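Local atomic coordinates of putative permease protein, ABC transporter (Porphyromonas gingivalis, PDB entry 3IS6), a protein that is probably a transmembrane transporter component of the ABC permease class, represented here by its MacB-like periplasmic core domain. Residues 11-16 and 183-188; 58-63 and 79-84. All blocks are in the same frame, centred on the assembly; numbering follows the deposited sequence.

Contact 1 of 2, residues 11-16 and 183-188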
# COMPACT_ATOMS: atom_id res chain seq x y z
N HIS A 11 0.66 -9.08 -30.51
CA HIS A 11 -0.30 -9.71 -29.63
C HIS A 11 -0.25 -11.20 -29.64
O HIS A 11 -0.58 -11.85 -28.70
CB HIS A 11 -1.69 -9.21 -29.87
CG HIS A 11 -2.31 -9.75 -31.10
ND1 HIS A 11 -2.06 -9.24 -32.34
CD2 HIS A 11 -3.17 -10.77 -31.28
CE1 HIS A 11 -2.74 -9.92 -33.24
NE2 HIS A 11 -3.42 -10.86 -32.62
N ASP A 12 0.22 -11.72 -30.75
CA ASP A 12 0.43 -13.13 -30.93
C ASP A 12 1.51 -13.65 -30.01
O ASP A 12 1.57 -14.80 -29.76
CB ASP A 12 0.76 -13.40 -32.39
CG ASP A 12 1.70 -12.35 -32.97
OD1 ASP A 12 1.30 -11.20 -33.19
OD2 ASP A 12 2.86 -12.70 -33.18
N ARG A 13 2.37 -12.77 -29.53
CA ARG A 13 3.46 -13.15 -28.65
C ARG A 13 3.30 -12.79 -27.17
O ARG A 13 4.21 -12.95 -26.40
CB ARG A 13 4.78 -12.61 -29.18
CG ARG A 13 5.17 -13.18 -30.50
CD ARG A 13 6.55 -12.79 -30.90
NE ARG A 13 6.60 -11.54 -31.61
CZ ARG A 13 7.37 -10.54 -31.27
NH1 ARG A 13 8.13 -10.64 -30.22
NH2 ARG A 13 7.38 -9.43 -31.95
N ILE A 14 2.15 -12.29 -26.78
CA ILE A 14 1.93 -11.95 -25.39
C ILE A 14 1.30 -13.08 -24.62
O ILE A 14 0.35 -13.64 -25.05
CB ILE A 14 1.03 -10.73 -25.26
CG1 ILE A 14 1.60 -9.57 -26.04
CG2 ILE A 14 0.84 -10.38 -23.84
CD1 ILE A 14 0.71 -8.42 -26.11
N CYS A 15 1.86 -13.35 -23.46
CA CYS A 15 1.40 -14.33 -22.52
C CYS A 15 1.15 -13.69 -21.16
O CYS A 15 1.61 -12.63 -20.90
CB CYS A 15 2.43 -15.42 -22.34
SG CYS A 15 2.85 -16.36 -23.78
N ILE A 16 0.40 -14.36 -20.31
CA ILE A 16 0.29 -14.02 -18.93
C ILE A 16 0.83 -15.18 -18.12
O ILE A 16 0.92 -16.27 -18.61
CB ILE A 16 -1.14 -13.68 -18.45
CG1 ILE A 16 -2.10 -14.83 -18.64
CG2 ILE A 16 -1.67 -12.48 -19.13
CD1 ILE A 16 -3.26 -14.82 -17.68
N TYR A 183 2.41 -9.78 -17.51
CA TYR A 183 2.37 -9.94 -18.92
C TYR A 183 3.78 -10.09 -19.44
O TYR A 183 4.65 -9.37 -19.07
CB TYR A 183 1.74 -8.74 -19.57
CG TYR A 183 0.32 -8.41 -19.16
CD1 TYR A 183 -0.75 -9.03 -19.75
CD2 TYR A 183 0.06 -7.49 -18.17
CE1 TYR A 183 -2.00 -8.72 -19.39
CE2 TYR A 183 -1.21 -7.20 -17.81
CZ TYR A 183 -2.24 -7.80 -18.42
OH TYR A 183 -3.49 -7.49 -18.06
N VAL A 184 3.97 -11.07 -20.30
CA VAL A 184 5.25 -11.38 -20.85
C VAL A 184 5.20 -11.45 -22.36
O VAL A 184 4.44 -12.20 -22.90
CB VAL A 184 5.67 -12.73 -20.35
CG1 VAL A 184 6.99 -13.09 -20.82
CG2 VAL A 184 5.63 -12.80 -18.91
N ARG A 185 6.05 -10.72 -23.05
CA ARG A 185 6.17 -10.85 -24.47
C ARG A 185 7.41 -11.62 -24.85
O ARG A 185 8.49 -11.22 -24.56
CB ARG A 185 6.19 -9.50 -25.14
CG ARG A 185 6.17 -9.54 -26.62
CD ARG A 185 6.91 -8.41 -27.22
NE ARG A 185 6.21 -7.18 -27.04
CZ ARG A 185 6.80 -6.00 -26.99
NH1 ARG A 185 8.10 -5.91 -27.16
NH2 ARG A 185 6.09 -4.93 -26.79
N LEU A 186 7.22 -12.75 -25.50
CA LEU A 186 8.29 -13.59 -25.99
C LEU A 186 8.86 -13.17 -27.34
O LEU A 186 8.18 -12.64 -28.16
CB LEU A 186 7.82 -15.03 -26.06
CG LEU A 186 7.13 -15.57 -24.84
CD1 LEU A 186 6.50 -16.84 -25.10
CD2 LEU A 186 8.07 -15.67 -23.74
N ARG A 187 10.11 -13.50 -27.57
CA ARG A 187 10.70 -13.35 -28.88
C ARG A 187 10.12 -14.36 -29.85
O ARG A 187 9.65 -15.40 -29.47
CB ARG A 187 12.20 -13.52 -28.83
CG ARG A 187 12.83 -12.96 -27.65
CD ARG A 187 14.14 -12.30 -27.97
NE ARG A 187 14.76 -11.69 -26.80
CZ ARG A 187 14.98 -10.39 -26.68
NH1 ARG A 187 14.67 -9.57 -27.66
NH2 ARG A 187 15.53 -9.93 -25.58
N PRO A 188 10.21 -14.06 -31.12
CA PRO A 188 9.61 -14.91 -32.13
C PRO A 188 10.17 -16.31 -32.05
O PRO A 188 11.33 -16.51 -31.82
CB PRO A 188 10.09 -14.27 -33.41
CG PRO A 188 10.33 -12.94 -33.07
CD PRO A 188 10.88 -12.92 -31.73
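Two strands of the MacB-like periplasmic core domain, 14-23 and 181-186, meet here. C15 and V184 form the hydrogen-bonded pair. C15 N to V184 O and V184 N to C15 O are both 2.9 Å; the first lies in the carbonyl plane, the second reaches C15 O from above its plane. I14 faces R185 and I16 faces Y183 as non-hydrogen-bonded pairs. Just before strand 14-16 begins, R13 O, in the 3-10 segment 11-13, accepts a bond from L186 N at 3.1 Å.

R13 grips L186 again. Its chain bends at chi3 (-88°), and R13 NH1 meets a lone pair of L186 O at 2.9 Å, in the guanidinium plane. P188 CG and CD come over one face of the R13 guanidinium, displaced toward its rim. E55 forms salt bridges with both arginines, OE1 with R13 NH1 and OE2 with R185 NH1, which probably eases the closeness of their like charges.

On the I14 and Y183 side, I16 CG2 touches Y183 CD1 at 3.6 Å. On the other side, C15 SG packs against L186 CD1 at 3.9 Å, with L223 beside them. Two strands distant in sequence are thus paired antiparallel in the domain's mixed sheet.

Contact 2 of 2, residues 58-63 and 79-84; sequences TRTTLY and KTLLAE
The E84 carboxylate holds the beginning of segment 58-63, at one end of the antiparallel beta hairpin made by strands 54-70 and 74-83. T58 OG1 donates to E84 OE1 at 2.6 Å, on the anti lone pair. T58 OG1 stands anti to its backbone N (chi1 -159°), and the T58 and E84 side chains run antiparallel alongside one another. The other oxygen, E84 OE2, forms a salt bridge with R59 NE at 2.9 Å. E84 OE2 lies near the guanidinium plane of R59, whereas NE comes to it from above the carboxylate plane; the two planes are 80° apart. A weak bond from R59 N also reaches OE1. G41 O takes a hydrogen bond from R59 NH1.

A water completes this end. It donates to T58 OG1 and to R59 O, and accepts from E84 N at 2.8 Å. It thus bridges the two backbones where E84 leaves the strand.

Farther along, T61 and L82 are the hydrogen-bonded pair. T61 N to L82 O is 3.1 Å and L82 N to T61 O is 3.0 Å. Y63 N adds a more bent bond to T80 O, with an angle of 132° at the hydrogen. The Y63 hydroxyl bonds to L236 N of the second subunit.

On one face of the hairpin, T61 CG2 lies beside L82 CB, and the T61 and L82 side chains lie parallel. T61 OG1 is hydrogen-bonded to R179 NE. On the other face, L81 extends CG anti to its backbone N and passes T60 at a slant; F87 of helix 86-90 touches both side chains. L81 CD1 reaches 3.6 Å from T61 O and also lies 3.7 Å from L62 CA.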
# COMPACT_ATOMS: atom_id res chain seq x y z
N THR A 58 6.04 -7.06 -17.81
CA THR A 58 5.50 -5.98 -17.03
C THR A 58 4.38 -6.46 -16.12
O THR A 58 3.85 -7.49 -16.35
CB THR A 58 5.11 -4.77 -17.89
OG1 THR A 58 5.05 -3.61 -17.10
CG2 THR A 58 3.80 -4.96 -18.59
N ARG A 59 4.06 -5.68 -15.11
CA ARG A 59 3.08 -6.03 -14.11
C ARG A 59 2.05 -4.93 -13.90
O ARG A 59 2.35 -3.80 -13.98
CB ARG A 59 3.76 -6.37 -12.80
CG ARG A 59 4.53 -5.23 -12.15
CD ARG A 59 5.39 -5.66 -11.02
NE ARG A 59 6.49 -4.75 -10.80
CZ ARG A 59 7.30 -4.75 -9.76
NH1 ARG A 59 7.17 -5.62 -8.79
NH2 ARG A 59 8.26 -3.87 -9.70
N THR A 60 0.82 -5.33 -13.63
CA THR A 60 -0.22 -4.42 -13.21
C THR A 60 -0.97 -4.95 -11.99
O THR A 60 -0.95 -6.11 -11.72
CB THR A 60 -1.24 -4.16 -14.33
OG1 THR A 60 -1.96 -5.33 -14.61
CG2 THR A 60 -0.57 -3.72 -15.57
N THR A 61 -1.59 -4.07 -11.24
CA THR A 61 -2.59 -4.44 -10.26
C THR A 61 -3.78 -3.48 -10.27
O THR A 61 -3.60 -2.31 -10.25
CB THR A 61 -1.99 -4.66 -8.86
OG1 THR A 61 -2.99 -5.15 -7.98
CG2 THR A 61 -1.45 -3.41 -8.30
N LEU A 62 -4.98 -4.02 -10.29
CA LEU A 62 -6.16 -3.21 -10.36
C LEU A 62 -6.55 -2.72 -9.00
O LEU A 62 -6.68 -3.50 -8.12
CB LEU A 62 -7.30 -4.02 -10.90
CG LEU A 62 -8.65 -3.34 -10.96
CD1 LEU A 62 -8.71 -2.35 -12.03
CD2 LEU A 62 -9.74 -4.31 -11.12
N TYR A 63 -6.64 -1.43 -8.81
CA TYR A 63 -7.26 -0.90 -7.64
C TYR A 63 -8.76 -1.05 -7.60
O TYR A 63 -9.30 -1.47 -6.63
CB TYR A 63 -6.86 0.52 -7.35
CG TYR A 63 -7.49 1.00 -6.08
CD1 TYR A 63 -6.96 0.67 -4.87
CD2 TYR A 63 -8.65 1.75 -6.11
CE1 TYR A 63 -7.54 1.09 -3.74
CE2 TYR A 63 -9.23 2.17 -4.99
CZ TYR A 63 -8.67 1.84 -3.79
OH TYR A 63 -9.26 2.27 -2.65
N LYS A 79 -12.05 4.22 -12.60
CA LYS A 79 -11.45 2.91 -12.43
C LYS A 79 -9.96 3.00 -12.59
O LYS A 79 -9.47 3.35 -13.62
CB LYS A 79 -12.00 1.94 -13.46
CG LYS A 79 -11.61 0.54 -13.20
CD LYS A 79 -11.77 -0.31 -14.38
CE LYS A 79 -12.18 -1.67 -14.04
NZ LYS A 79 -13.48 -1.93 -14.64
N THR A 80 -9.27 2.65 -11.54
CA THR A 80 -7.86 2.90 -11.41
C THR A 80 -7.00 1.65 -11.46
O THR A 80 -7.21 0.72 -10.75
CB THR A 80 -7.59 3.64 -10.11
OG1 THR A 80 -8.25 4.89 -10.12
CG2 THR A 80 -6.18 3.86 -9.93
N LEU A 81 -6.01 1.68 -12.32
CA LEU A 81 -5.10 0.61 -12.50
C LEU A 81 -3.66 1.07 -12.25
O LEU A 81 -3.26 2.10 -12.71
CB LEU A 81 -5.23 0.05 -13.90
CG LEU A 81 -4.37 -1.11 -14.36
CD1 LEU A 81 -4.77 -2.36 -13.69
CD2 LEU A 81 -4.48 -1.28 -15.80
N LEU A 82 -2.90 0.28 -11.54
CA LEU A 82 -1.54 0.59 -11.25
C LEU A 82 -0.61 -0.13 -12.23
O LEU A 82 -0.72 -1.30 -12.39
CB LEU A 82 -1.22 0.19 -9.83
CG LEU A 82 -1.54 1.17 -8.70
CD1 LEU A 82 -2.89 1.61 -8.76
CD2 LEU A 82 -1.25 0.58 -7.39
N ALA A 83 0.25 0.62 -12.88
CA ALA A 83 1.07 0.13 -13.96
C ALA A 83 2.48 0.71 -14.04
O ALA A 83 2.78 1.67 -13.42
CB ALA A 83 0.39 0.32 -15.23
N GLU A 84 3.32 0.04 -14.80
CA GLU A 84 4.68 0.45 -15.05
C GLU A 84 4.75 1.25 -16.34
O GLU A 84 3.87 1.18 -17.14
CB GLU A 84 5.61 -0.75 -15.11
CG GLU A 84 5.57 -1.66 -13.92
CD GLU A 84 6.56 -2.80 -13.99
OE1 GLU A 84 6.69 -3.43 -15.04
OE2 GLU A 84 7.21 -3.06 -13.01
O HOH W 1 2.66 -2.28 -16.28

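Contacts 1 and 2 belong to one mixed sheet, with their centres about 18 Å apart. Strand 181-186 lies between strands 14-23 and 54-70, so it carries the pairing from contact 1 across to contact 2. The two meet directly where Y183 N lies 2.9 Å from T58 O, a probable hydrogen bond. Beside it the Y183 ring packs on T60, with Y183 CE2 3.8 Å from T60 OG1. Contact 2 lies within a hairpin of consecutive strands, whereas contact 1 joins strands far apart in sequence. At contact 2 the side chain of L62 is about 4 Å from a bound TRS (Tris) molecule, probably from the crystallisation liquor.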